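PDB 3ODN: dally-like protein from Drosophila melanogaster, which probably acts as a cell-surface heparan sulfate proteoglycan of the glypican family and, through the protein core described here, takes part in hedgehog signalling. Local coordinates for residues Lys93-Gln98 and Met288-Leu293; Met102-Arg105 and Ile110-Arg113; Asn114-Ser119 and Tyr148-Thr153; Val276-Leu281 and Asp407-Val412. The protein carries 2 engineered substitutions. One frame throughout, in Å; residues are numbered along the deposited sequence.

Contact 1: residues Lys93-Gln98 and Met288-Leu293; sequences KESRTQ and MVVEPL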
loop_
_atom_site.group_PDB
_atom_site.type_symbol
_atom_site.label_atom_id
_atom_site.label_comp_id
_atom_site.label_asym_id
_atom_site.label_seq_id
_atom_site.Cartn_x
_atom_site.Cartn_y
_atom_site.Cartn_z
ATOM N N LYS A 93 -9.145 4.598 -17.474
ATOM C CA LYS A 93 -9.585 5.462 -18.562
ATOM C C LYS A 93 -9.658 4.667 -19.865
ATOM O O LYS A 93 -10.525 4.938 -20.693
ATOM C CB LYS A 93 -8.706 6.712 -18.698
ATOM C CG LYS A 93 -9.423 7.853 -19.458
ATOM C CD LYS A 93 -8.741 9.231 -19.358
ATOM C CE LYS A 93 -9.293 10.104 -18.247
ATOM N NZ LYS A 93 -8.624 9.839 -16.940
ATOM N N GLU A 94 -8.765 3.663 -20.025
ATOM C CA GLU A 94 -8.718 2.737 -21.163
ATOM C C GLU A 94 -10.009 1.897 -21.167
ATOM O O GLU A 94 -10.642 1.773 -22.202
ATOM C CB GLU A 94 -7.471 1.830 -21.063
ATOM C CG GLU A 94 -6.735 1.630 -22.383
ATOM C CD GLU A 94 -7.258 0.576 -23.349
ATOM O OE1 GLU A 94 -7.186 0.813 -24.579
ATOM O OE2 GLU A 94 -7.672 -0.512 -22.882
ATOM N N SER A 95 -10.404 1.369 -20.005
ATOM C CA SER A 95 -11.610 0.578 -19.769
ATOM C C SER A 95 -12.875 1.389 -20.086
ATOM O O SER A 95 -13.754 0.871 -20.764
ATOM C CB SER A 95 -11.639 0.090 -18.321
ATOM O OG SER A 95 -12.832 -0.586 -17.952
ATOM N N ARG A 96 -12.951 2.656 -19.642
ATOM C CA ARG A 96 -14.082 3.525 -19.918
ATOM C C ARG A 96 -14.287 3.706 -21.432
ATOM O O ARG A 96 -15.415 3.524 -21.910
ATOM C CB ARG A 96 -13.905 4.890 -19.224
ATOM C CG ARG A 96 -15.112 5.826 -19.365
ATOM C CD ARG A 96 -14.723 7.270 -19.105
ATOM N NE ARG A 96 -15.057 7.730 -17.755
ATOM C CZ ARG A 96 -16.182 8.366 -17.435
ATOM N NH1 ARG A 96 -17.109 8.601 -18.360
ATOM N NH2 ARG A 96 -16.394 8.763 -16.190
ATOM N N THR A 97 -13.205 4.064 -22.174
ATOM C CA THR A 97 -13.209 4.295 -23.621
ATOM C C THR A 97 -13.620 3.037 -24.389
ATOM O O THR A 97 -14.434 3.128 -25.287
ATOM C CB THR A 97 -11.832 4.825 -24.084
ATOM O OG1 THR A 97 -11.384 5.826 -23.172
ATOM C CG2 THR A 97 -11.861 5.380 -25.518
ATOM N N GLN A 98 -13.033 1.882 -24.046
ATOM C CA GLN A 98 -13.304 0.571 -24.637
ATOM C C GLN A 98 -14.723 0.117 -24.323
ATOM O O GLN A 98 -15.334 -0.534 -25.162
ATOM C CB GLN A 98 -12.302 -0.475 -24.111
ATOM C CG GLN A 98 -10.999 -0.527 -24.896
ATOM C CD GLN A 98 -10.512 -1.947 -25.060
ATOM O OE1 GLN A 98 -10.238 -2.664 -24.088
ATOM N NE2 GLN A 98 -10.396 -2.387 -26.302
ATOM N N MET A 288 -8.015 -8.038 -14.251
ATOM C CA MET A 288 -9.014 -9.064 -14.597
ATOM C C MET A 288 -10.470 -8.608 -14.299
ATOM O O MET A 288 -11.416 -9.271 -14.742
ATOM C CB MET A 288 -8.727 -10.416 -13.893
ATOM C CG MET A 288 -7.453 -11.159 -14.353
ATOM S SD MET A 288 -7.035 -11.169 -16.131
ATOM C CE MET A 288 -8.520 -11.959 -16.853
ATOM N N VAL A 289 -10.637 -7.477 -13.565
ATOM C CA VAL A 289 -11.940 -6.904 -13.208
ATOM C C VAL A 289 -12.283 -5.734 -14.142
ATOM O O VAL A 289 -13.346 -5.734 -14.760
ATOM C CB VAL A 289 -12.040 -6.504 -11.698
ATOM C CG1 VAL A 289 -13.446 -6.031 -11.333
ATOM C CG2 VAL A 289 -11.641 -7.657 -10.792
ATOM N N VAL A 290 -11.371 -4.745 -14.218
ATOM C CA VAL A 290 -11.499 -3.495 -14.961
ATOM C C VAL A 290 -11.319 -3.649 -16.473
ATOM O O VAL A 290 -12.162 -3.146 -17.212
ATOM C CB VAL A 290 -10.599 -2.383 -14.325
ATOM C CG1 VAL A 290 -10.602 -1.092 -15.145
ATOM C CG2 VAL A 290 -11.045 -2.084 -12.897
ATOM N N GLU A 291 -10.219 -4.288 -16.942
ATOM C CA GLU A 291 -9.986 -4.473 -18.376
ATOM C C GLU A 291 -11.162 -5.184 -19.143
ATOM O O GLU A 291 -11.601 -4.637 -20.160
ATOM C CB GLU A 291 -8.593 -5.068 -18.685
ATOM C CG GLU A 291 -8.443 -5.637 -20.092
ATOM C CD GLU A 291 -7.094 -5.438 -20.755
ATOM O OE1 GLU A 291 -6.055 -5.616 -20.078
ATOM O OE2 GLU A 291 -7.082 -5.141 -21.972
ATOM N N PRO A 292 -11.698 -6.351 -18.681
ATOM C CA PRO A 292 -12.799 -6.992 -19.424
ATOM C C PRO A 292 -14.172 -6.676 -18.840
ATOM O O PRO A 292 -15.086 -7.499 -18.949
ATOM C CB PRO A 292 -12.477 -8.476 -19.264
ATOM C CG PRO A 292 -11.612 -8.559 -17.960
ATOM C CD PRO A 292 -11.306 -7.176 -17.514
ATOM N N LEU A 293 -14.319 -5.497 -18.204
ATOM C CA LEU A 293 -15.557 -5.066 -17.551
ATOM C C LEU A 293 -16.731 -4.945 -18.530
ATOM O O LEU A 293 -17.856 -5.311 -18.176
ATOM C CB LEU A 293 -15.352 -3.789 -16.706
ATOM C CG LEU A 293 -16.515 -3.312 -15.801
ATOM C CD1 LEU A 293 -17.068 -4.445 -14.922
ATOM C CD2 LEU A 293 -16.053 -2.181 -14.914
#
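S95 meets V290 where helix 48-106 passes the end of the short helix 287-290, with the CA atoms of S95 and E291 5.5 Å apart. The serine CB points at the other segment and packs against the valine side chain, CB to CG1 3.5 Å. One atom further out, OG donates a hydrogen bond of 2.7 Å to the carbonyl O of V290. The oxygen reaches this acceptor because it stands anti to the serine backbone N (chi1 174°), which carries it outward from the helix. It comes from above the carbonyl plane, 42° out of it, and OG also lies 3.6 Å from CG1 of V290. The contact belongs to the elongated all-helical core of a glypican, where the chain turns from helix 287-290 into helix 293-306. That turn is a type I beta turn from V290 to L293, with P292 at the N-cap position. Its own bond from L293 N to V290 O is weak; the serine hydroxyl adds a second, shorter bond to the same carbonyl. A small hydroxyl residue suits the site, where the backbones come close and a carbonyl needs a donor; beta-branched V290 supplies a methyl to S95 while also touching F194 of helix 182-214. At the margin E94 OE2 and E291 OE2 are 4.8 Å apart, like charges not in contact, on exposed side chains.

Contact 2: residues Met102-Arg105 and Ile110-Arg113; sequences MFIR and IYER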
loop_
_atom_site.group_PDB
_atom_site.type_symbol
_atom_site.label_atom_id
_atom_site.label_comp_id
_atom_site.label_asym_id
_atom_site.label_seq_id
_atom_site.Cartn_x
_atom_site.Cartn_y
_atom_site.Cartn_z
ATOM N N MET A 102 -17.363 -0.284 -27.355
ATOM C CA MET A 102 -18.016 -1.580 -27.514
ATOM C C MET A 102 -19.524 -1.431 -27.425
ATOM O O MET A 102 -20.237 -2.026 -28.231
ATOM C CB MET A 102 -17.539 -2.593 -26.465
ATOM C CG MET A 102 -18.218 -3.957 -26.600
ATOM S SD MET A 102 -17.965 -5.087 -25.208
ATOM C CE MET A 102 -16.393 -5.825 -25.675
ATOM N N PHE A 103 -20.008 -0.637 -26.462
ATOM C CA PHE A 103 -21.443 -0.479 -26.221
ATOM C C PHE A 103 -22.231 0.268 -27.308
ATOM O O PHE A 103 -23.301 -0.193 -27.645
ATOM C CB PHE A 103 -21.724 -0.070 -24.775
ATOM C CG PHE A 103 -21.841 -1.207 -23.770
ATOM C CD1 PHE A 103 -22.988 -1.355 -22.991
ATOM C CD2 PHE A 103 -20.805 -2.128 -23.603
ATOM C CE1 PHE A 103 -23.108 -2.411 -22.082
ATOM C CE2 PHE A 103 -20.920 -3.175 -22.679
ATOM C CZ PHE A 103 -22.073 -3.307 -21.922
ATOM N N ILE A 104 -21.635 1.306 -27.955
ATOM C CA ILE A 104 -22.162 2.041 -29.121
ATOM C C ILE A 104 -22.243 1.069 -30.311
ATOM O O ILE A 104 -23.179 1.115 -31.115
ATOM C CB ILE A 104 -21.243 3.258 -29.490
ATOM C CG1 ILE A 104 -21.491 4.465 -28.562
ATOM C CG2 ILE A 104 -21.407 3.685 -30.958
ATOM C CD1 ILE A 104 -20.449 5.662 -28.741
ATOM N N ARG A 105 -21.224 0.219 -30.440
ATOM C CA ARG A 105 -21.142 -0.726 -31.542
ATOM C C ARG A 105 -22.114 -1.893 -31.403
ATOM O O ARG A 105 -22.848 -2.166 -32.337
ATOM C CB ARG A 105 -19.675 -1.140 -31.811
ATOM C CG ARG A 105 -18.970 -0.142 -32.742
ATOM C CD ARG A 105 -17.546 0.215 -32.358
ATOM N NE ARG A 105 -16.613 -0.842 -32.718
ATOM C CZ ARG A 105 -15.769 -0.784 -33.744
ATOM N NH1 ARG A 105 -15.702 0.306 -34.497
ATOM N NH2 ARG A 105 -14.970 -1.806 -34.010
ATOM N N ILE A 110 -29.896 2.066 -28.083
ATOM C CA ILE A 110 -30.459 1.628 -26.796
ATOM C C ILE A 110 -29.439 2.032 -25.729
ATOM O O ILE A 110 -29.816 2.584 -24.686
ATOM C CB ILE A 110 -30.799 0.099 -26.781
ATOM C CG1 ILE A 110 -32.121 -0.198 -27.553
ATOM C CG2 ILE A 110 -30.860 -0.477 -25.345
ATOM C CD1 ILE A 110 -32.422 -1.756 -27.822
ATOM N N TYR A 111 -28.134 1.825 -26.042
ATOM C CA TYR A 111 -27.033 2.227 -25.186
ATOM C C TYR A 111 -26.887 3.762 -25.150
ATOM O O TYR A 111 -26.857 4.308 -24.055
ATOM C CB TYR A 111 -25.707 1.519 -25.570
ATOM C CG TYR A 111 -24.498 2.175 -24.946
ATOM C CD1 TYR A 111 -24.177 1.958 -23.609
ATOM C CD2 TYR A 111 -23.734 3.095 -25.660
ATOM C CE1 TYR A 111 -23.099 2.606 -23.010
ATOM C CE2 TYR A 111 -22.660 3.757 -25.069
ATOM C CZ TYR A 111 -22.336 3.497 -23.746
ATOM O OH TYR A 111 -21.285 4.143 -23.143
ATOM N N GLU A 112 -26.773 4.440 -26.316
ATOM C CA GLU A 112 -26.621 5.903 -26.437
ATOM C C GLU A 112 -27.634 6.700 -25.611
ATOM O O GLU A 112 -27.240 7.615 -24.891
ATOM C CB GLU A 112 -26.669 6.356 -27.904
ATOM C CG GLU A 112 -25.398 6.065 -28.691
ATOM C CD GLU A 112 -25.239 6.763 -30.033
ATOM O OE1 GLU A 112 -24.253 6.454 -30.743
ATOM O OE2 GLU A 112 -26.088 7.617 -30.381
ATOM N N ARG A 113 -28.918 6.315 -25.665
ATOM C CA ARG A 113 -30.027 6.934 -24.914
ATOM C C ARG A 113 -29.791 6.877 -23.399
ATOM O O ARG A 113 -30.123 7.835 -22.688
ATOM C CB ARG A 113 -31.337 6.185 -25.237
ATOM C CG ARG A 113 -32.635 6.979 -25.009
ATOM C CD ARG A 113 -33.874 6.084 -24.881
ATOM N NE ARG A 113 -33.872 4.981 -25.850
ATOM C CZ ARG A 113 -34.298 3.747 -25.593
ATOM N NH1 ARG A 113 -34.801 3.446 -24.401
ATOM N NH2 ARG A 113 -34.241 2.810 -26.530
#
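F103 and Y111 present their rings to each other as an offset edge-to-face pair, the edge of the phenylalanine turned toward the face of the tyrosine. The planes stand at 67° and the centroids lie 5.5 Å apart. The closer touch is made one atom nearer the backbone: F103 CB sits over the middle of the Y111 ring, 3.4 Å from its centroid and only 13° off the ring normal, a CH-pi contact. Y111 can offer a whole face because its CG lies anti to the backbone N (chi1 165°), sending the ring across to helix 48-106. The two side chains cross at roughly a right angle, and an aromatic suits both places, one giving a broad apolar face and the other a CH edge. I104 carries the contact toward the surface. Its CG1 lies 3.8 Å from Y111 CE2, while CG2 passes 4.0 Å from OE1 of E112, whose extended chain brings its carboxylate beside I104 at the margin. No hydrogen bond links the two segments; packing joins them where the chain turns sharply between two consecutive helices of the glypican bundle, helped by a weak bond from Y111 OH to N100 further back on helix 48-106. Both rings also meet F118 of helix 115-131, and F103 reaches I297 and I301 of helix 293-306.

Contact 3: residues Asn114-Ser119 and Tyr148-Thr153; sequences NSYVFS and YQKMFT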
loop_
_atom_site.group_PDB
_atom_site.type_symbol
_atom_site.label_atom_id
_atom_site.label_comp_id
_atom_site.label_asym_id
_atom_site.label_seq_id
_atom_site.Cartn_x
_atom_site.Cartn_y
_atom_site.Cartn_z
ATOM N N ASN A 114 -29.205 5.750 -22.918
ATOM C CA ASN A 114 -28.969 5.445 -21.502
ATOM C C ASN A 114 -27.523 5.374 -21.096
ATOM O O ASN A 114 -27.232 4.839 -20.023
ATOM C CB ASN A 114 -29.639 4.120 -21.142
ATOM C CG ASN A 114 -31.121 4.121 -21.357
ATOM O OD1 ASN A 114 -31.857 4.902 -20.747
ATOM N ND2 ASN A 114 -31.581 3.266 -22.260
ATOM N N SER A 115 -26.611 5.922 -21.922
ATOM C CA SER A 115 -25.166 5.890 -21.685
ATOM C C SER A 115 -24.745 6.453 -20.336
ATOM O O SER A 115 -23.789 5.960 -19.759
ATOM C CB SER A 115 -24.392 6.528 -22.842
ATOM O OG SER A 115 -24.588 7.927 -22.951
ATOM N N TYR A 116 -25.504 7.431 -19.807
ATOM C CA TYR A 116 -25.285 8.080 -18.516
ATOM C C TYR A 116 -25.234 7.085 -17.343
ATOM O O TYR A 116 -24.475 7.295 -16.408
ATOM C CB TYR A 116 -26.355 9.169 -18.279
ATOM C CG TYR A 116 -27.733 8.648 -17.930
ATOM C CD1 TYR A 116 -28.667 8.360 -18.926
ATOM C CD2 TYR A 116 -28.136 8.518 -16.600
ATOM C CE1 TYR A 116 -29.948 7.910 -18.606
ATOM C CE2 TYR A 116 -29.422 8.084 -16.269
ATOM C CZ TYR A 116 -30.325 7.778 -17.274
ATOM O OH TYR A 116 -31.600 7.367 -16.946
ATOM N N VAL A 117 -26.033 6.012 -17.404
ATOM C CA VAL A 117 -26.096 4.951 -16.406
ATOM C C VAL A 117 -24.707 4.316 -16.314
ATOM O O VAL A 117 -24.170 4.140 -15.219
ATOM C CB VAL A 117 -27.186 3.913 -16.795
ATOM C CG1 VAL A 117 -27.258 2.760 -15.800
ATOM C CG2 VAL A 117 -28.554 4.579 -16.950
ATOM N N PHE A 118 -24.127 3.997 -17.473
ATOM C CA PHE A 118 -22.814 3.396 -17.567
ATOM C C PHE A 118 -21.708 4.426 -17.300
ATOM O O PHE A 118 -20.736 4.092 -16.632
ATOM C CB PHE A 118 -22.634 2.711 -18.935
ATOM C CG PHE A 118 -23.695 1.686 -19.244
ATOM C CD1 PHE A 118 -24.752 1.992 -20.093
ATOM C CD2 PHE A 118 -23.634 0.413 -18.696
ATOM C CE1 PHE A 118 -25.716 1.031 -20.413
ATOM C CE2 PHE A 118 -24.605 -0.540 -18.996
ATOM C CZ PHE A 118 -25.644 -0.223 -19.848
ATOM N N SER A 119 -21.868 5.678 -17.777
ATOM C CA SER A 119 -20.861 6.712 -17.550
ATOM C C SER A 119 -20.822 7.135 -16.058
ATOM O O SER A 119 -19.735 7.320 -15.521
ATOM C CB SER A 119 -20.979 7.869 -18.556
ATOM O OG SER A 119 -21.746 8.975 -18.102
ATOM N N TYR A 148 -31.733 -3.321 -14.960
ATOM C CA TYR A 148 -32.861 -4.260 -15.031
ATOM C C TYR A 148 -34.208 -3.576 -15.335
ATOM O O TYR A 148 -35.000 -4.111 -16.117
ATOM C CB TYR A 148 -32.929 -5.058 -13.712
ATOM C CG TYR A 148 -34.223 -5.791 -13.435
ATOM C CD1 TYR A 148 -34.679 -6.794 -14.286
ATOM C CD2 TYR A 148 -34.953 -5.538 -12.278
ATOM C CE1 TYR A 148 -35.852 -7.496 -14.014
ATOM C CE2 TYR A 148 -36.112 -6.255 -11.981
ATOM C CZ TYR A 148 -36.564 -7.226 -12.857
ATOM O OH TYR A 148 -37.717 -7.924 -12.573
ATOM N N GLN A 149 -34.484 -2.433 -14.674
ATOM C CA GLN A 149 -35.739 -1.698 -14.840
ATOM C C GLN A 149 -35.861 -1.144 -16.242
ATOM O O GLN A 149 -36.909 -1.338 -16.874
ATOM C CB GLN A 149 -35.904 -0.605 -13.776
ATOM C CG GLN A 149 -36.648 -1.090 -12.529
ATOM C CD GLN A 149 -36.808 0.026 -11.541
ATOM O OE1 GLN A 149 -37.648 0.916 -11.697
ATOM N NE2 GLN A 149 -35.984 0.025 -10.516
ATOM N N LYS A 150 -34.753 -0.548 -16.755
ATOM C CA LYS A 150 -34.640 -0.011 -18.111
ATOM C C LYS A 150 -34.854 -1.123 -19.127
ATOM O O LYS A 150 -35.613 -0.947 -20.074
ATOM C CB LYS A 150 -33.245 0.606 -18.346
ATOM C CG LYS A 150 -32.940 1.864 -17.547
ATOM C CD LYS A 150 -33.735 3.088 -17.965
ATOM C CE LYS A 150 -33.121 4.330 -17.376
ATOM N NZ LYS A 150 -31.776 4.601 -17.951
ATOM N N MET A 151 -34.180 -2.262 -18.924
ATOM C CA MET A 151 -34.242 -3.414 -19.819
ATOM C C MET A 151 -35.577 -4.139 -19.801
ATOM O O MET A 151 -35.978 -4.651 -20.845
ATOM C CB MET A 151 -33.092 -4.383 -19.549
ATOM C CG MET A 151 -31.780 -3.917 -20.114
ATOM S SD MET A 151 -30.475 -5.105 -19.806
ATOM C CE MET A 151 -30.956 -6.404 -20.980
ATOM N N PHE A 152 -36.265 -4.188 -18.635
ATOM C CA PHE A 152 -37.572 -4.832 -18.551
ATOM C C PHE A 152 -38.555 -4.020 -19.392
ATOM O O PHE A 152 -39.244 -4.590 -20.242
ATOM C CB PHE A 152 -38.054 -4.987 -17.092
ATOM C CG PHE A 152 -39.425 -5.624 -16.974
ATOM C CD1 PHE A 152 -40.571 -4.839 -16.890
ATOM C CD2 PHE A 152 -39.575 -7.006 -17.026
ATOM C CE1 PHE A 152 -41.842 -5.425 -16.843
ATOM C CE2 PHE A 152 -40.848 -7.593 -16.965
ATOM C CZ PHE A 152 -41.971 -6.798 -16.872
ATOM N N THR A 153 -38.580 -2.687 -19.178
ATOM C CA THR A 153 -39.429 -1.749 -19.906
ATOM C C THR A 153 -39.193 -1.797 -21.408
ATOM O O THR A 153 -40.155 -1.965 -22.133
ATOM C CB THR A 153 -39.377 -0.339 -19.313
ATOM O OG1 THR A 153 -38.058 -0.026 -18.876
ATOM C CG2 THR A 153 -40.322 -0.174 -18.159
#
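The amine of K150 is gripped by two oxygens: NZ donates to OD1 of N114 at 2.8 Å and to OH of Y116 at 2.9 Å. In the glypican helical bundle the K150 side chain spans the gap between helix 136-155 and the start of helix 115-131, whose backbones stay apart, N114 CA to K150 CA being 8.6 Å. Lysine suits the place because its chain is long enough to cross, and bends at chi2 and chi4 bring the charged tip in between asparagine and tyrosine. The bond to N114 is not in the amide plane; NZ lies above the carbonyl plane of N114, 53° out of it. The other end of that amide is held too, ND2 donating to the backbone O of I110, which should limit rotation of the group. Y116 reaches the amine because its CG sits between backbone N and carbonyl carbon (chi1 74°), swinging the ring along its helix toward N114. Both acceptors are neutral oxygens, whose dipoles probably help to stabilise the lysine charge. V117 flanks the same tip, and its CG2 does double duty, lying 3.4 Å from K150 NZ and 3.6 Å above the plane of the Y116 ring, offset toward the rim.

Contact 4: residues Val276-Leu281 and Asp407-Val412; sequences VAERLL and DIRQRV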
loop_
_atom_site.group_PDB
_atom_site.type_symbol
_atom_site.label_atom_id
_atom_site.label_comp_id
_atom_site.label_asym_id
_atom_site.label_seq_id
_atom_site.Cartn_x
_atom_site.Cartn_y
_atom_site.Cartn_z
ATOM N N VAL A 276 -1.000 -7.866 0.513
ATOM C CA VAL A 276 -1.833 -7.059 -0.377
ATOM C C VAL A 276 -1.337 -7.162 -1.841
ATOM O O VAL A 276 -2.161 -7.388 -2.714
ATOM C CB VAL A 276 -1.995 -5.595 0.155
ATOM C CG1 VAL A 276 -2.705 -4.686 -0.841
ATOM C CG2 VAL A 276 -2.734 -5.578 1.483
ATOM N N ALA A 277 -0.001 -7.096 -2.104
ATOM C CA ALA A 277 0.580 -7.270 -3.458
ATOM C C ALA A 277 0.273 -8.667 -4.019
ATOM O O ALA A 277 -0.004 -8.829 -5.215
ATOM C CB ALA A 277 2.083 -7.059 -3.415
ATOM N N GLU A 278 0.328 -9.671 -3.139
ATOM C CA GLU A 278 0.009 -11.056 -3.428
ATOM C C GLU A 278 -1.469 -11.164 -3.894
ATOM O O GLU A 278 -1.751 -11.803 -4.909
ATOM C CB GLU A 278 0.237 -11.858 -2.170
ATOM C CG GLU A 278 0.564 -13.315 -2.411
ATOM C CD GLU A 278 0.751 -14.035 -1.095
ATOM O OE1 GLU A 278 -0.282 -14.394 -0.489
ATOM O OE2 GLU A 278 1.907 -14.151 -0.624
ATOM N N ARG A 279 -2.386 -10.459 -3.214
ATOM C CA ARG A 279 -3.810 -10.427 -3.584
ATOM C C ARG A 279 -4.033 -9.651 -4.854
ATOM O O ARG A 279 -4.792 -10.083 -5.707
ATOM C CB ARG A 279 -4.647 -9.860 -2.454
ATOM C CG ARG A 279 -5.493 -10.925 -1.821
ATOM C CD ARG A 279 -5.317 -10.830 -0.344
ATOM N NE ARG A 279 -6.007 -11.909 0.361
ATOM C CZ ARG A 279 -5.504 -13.123 0.554
ATOM N NH1 ARG A 279 -4.311 -13.445 0.059
ATOM N NH2 ARG A 279 -6.196 -14.033 1.222
ATOM N N LEU A 280 -3.306 -8.566 -5.042
ATOM C CA LEU A 280 -3.343 -7.787 -6.283
ATOM C C LEU A 280 -2.810 -8.540 -7.502
ATOM O O LEU A 280 -3.257 -8.300 -8.624
ATOM C CB LEU A 280 -2.598 -6.464 -6.104
ATOM C CG LEU A 280 -3.323 -5.447 -5.241
ATOM C CD1 LEU A 280 -2.464 -4.238 -5.037
ATOM C CD2 LEU A 280 -4.621 -5.071 -5.861
ATOM N N LEU A 281 -1.868 -9.452 -7.295
ATOM C CA LEU A 281 -1.342 -10.245 -8.405
ATOM C C LEU A 281 -2.152 -11.501 -8.582
ATOM O O LEU A 281 -2.164 -12.062 -9.673
ATOM C CB LEU A 281 0.160 -10.577 -8.216
ATOM C CG LEU A 281 1.115 -9.390 -8.231
ATOM C CD1 LEU A 281 2.501 -9.785 -7.707
ATOM C CD2 LEU A 281 1.149 -8.702 -9.593
ATOM N N ASP A 407 7.293 -5.118 -8.953
ATOM C CA ASP A 407 8.443 -4.254 -8.755
ATOM C C ASP A 407 8.456 -3.665 -7.351
ATOM O O ASP A 407 9.442 -3.817 -6.646
ATOM C CB ASP A 407 8.419 -3.152 -9.839
ATOM C CG ASP A 407 9.525 -2.122 -9.779
ATOM O OD1 ASP A 407 9.268 -0.960 -10.160
ATOM O OD2 ASP A 407 10.662 -2.484 -9.387
ATOM N N ILE A 408 7.378 -2.961 -6.967
ATOM C CA ILE A 408 7.187 -2.336 -5.651
ATOM C C ILE A 408 7.326 -3.413 -4.573
ATOM O O ILE A 408 8.000 -3.211 -3.561
ATOM C CB ILE A 408 5.797 -1.635 -5.570
ATOM C CG1 ILE A 408 5.700 -0.457 -6.566
ATOM C CG2 ILE A 408 5.485 -1.172 -4.128
ATOM C CD1 ILE A 408 4.306 -0.010 -6.869
ATOM N N ARG A 409 6.708 -4.560 -4.823
ATOM C CA ARG A 409 6.705 -5.716 -3.944
ATOM C C ARG A 409 8.120 -6.152 -3.550
ATOM O O ARG A 409 8.374 -6.457 -2.386
ATOM C CB ARG A 409 5.915 -6.872 -4.592
ATOM C CG ARG A 409 5.562 -7.896 -3.576
ATOM C CD ARG A 409 5.507 -9.265 -4.137
ATOM N NE ARG A 409 5.068 -10.214 -3.121
ATOM C CZ ARG A 409 4.297 -11.261 -3.368
ATOM N NH1 ARG A 409 3.855 -11.495 -4.595
ATOM N NH2 ARG A 409 3.975 -12.096 -2.392
ATOM N N GLN A 410 9.021 -6.169 -4.513
ATOM C CA GLN A 410 10.414 -6.529 -4.329
ATOM C C GLN A 410 11.152 -5.460 -3.513
ATOM O O GLN A 410 11.913 -5.793 -2.584
ATOM C CB GLN A 410 11.070 -6.757 -5.706
ATOM C CG GLN A 410 12.448 -7.450 -5.648
ATOM C CD GLN A 410 12.519 -8.573 -4.631
ATOM O OE1 GLN A 410 13.252 -8.489 -3.644
ATOM N NE2 GLN A 410 11.762 -9.644 -4.841
ATOM N N ARG A 411 10.899 -4.173 -3.845
ATOM C CA ARG A 411 11.530 -3.043 -3.163
ATOM C C ARG A 411 11.060 -2.943 -1.730
ATOM O O ARG A 411 11.879 -2.681 -0.861
ATOM C CB ARG A 411 11.355 -1.719 -3.932
ATOM C CG ARG A 411 11.951 -1.719 -5.329
ATOM C CD ARG A 411 11.604 -0.429 -6.075
ATOM N NE ARG A 411 12.325 -0.269 -7.346
ATOM C CZ ARG A 411 13.568 0.191 -7.466
ATOM N NH1 ARG A 411 14.282 0.495 -6.381
ATOM N NH2 ARG A 411 14.122 0.314 -8.662
ATOM N N VAL A 412 9.767 -3.228 -1.464
ATOM C CA VAL A 412 9.211 -3.246 -0.106
ATOM C C VAL A 412 9.818 -4.444 0.675
ATOM O O VAL A 412 10.116 -4.301 1.855
ATOM C CB VAL A 412 7.652 -3.206 -0.135
ATOM C CG1 VAL A 412 7.028 -3.457 1.243
ATOM C CG2 VAL A 412 7.158 -1.883 -0.719
#
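R409 lies against A277, E278 and L281 within residues 276-281. Its aliphatic part makes the tight packing: CG rests 3.6 Å from CB of A277, and the small CB of alanine fits beneath the arginine chain where the CA atoms of A277 and R409 are 6.3 Å apart. Further along, the guanidinium slides over the backbone of E278, whose N lies off one face toward the rim. CD1 of L281 comes within 3.8 Å of NH1, so that an apolar branch borders the charged end. E278 answers the charge itself through a long salt bridge, OE2 to NH2 at 3.4 Å, with the carboxylate and guanidinium planes turned 51° apart. D274, a fourth partner from the same helix, is the stronger one and takes NE of R409 in a direct salt bridge. An arginine fits here because its chain can pack like a hydrocarbon while its end reaches the carboxylates of D274 and E278. CG anti to the backbone N (chi1 -163°) directs that chain across the partner helix, over A277 toward E278. In the outer shell K275 binds OE1 of E278 and helps to steady it. Segments 276-281 and 407-412 run nearly antiparallel, at 163°, their axes 10.4 Å apart at closest approach. Elsewhere on the two helices, L280 and I408 both touch Y200 of helix 182-214, while I408 reaches K80 and F84 of helix 48-106.

Overall arrangement
Contacts 1 and 2 share the long helix 48-106 and stand about 16 Å apart between centres, but the first buries a serine-to-carbonyl bond whereas the second is apolar, aromatic packing that grades to the surface. Contact 3 follows directly in the chain and adjoins contact 2 through F118, which touches both Y111 and F103; partly buried, with Y116 exposed and V117 buried, it is linked by a lysine spanning to neutral oxygens. These three lie on the same side of the chain's centre. Contact 4 sits apart, closest to that centre and about 37 Å from contact 2 between centres, a partly buried pairing of helices 260-281 and 400-414 edged with salt bridges.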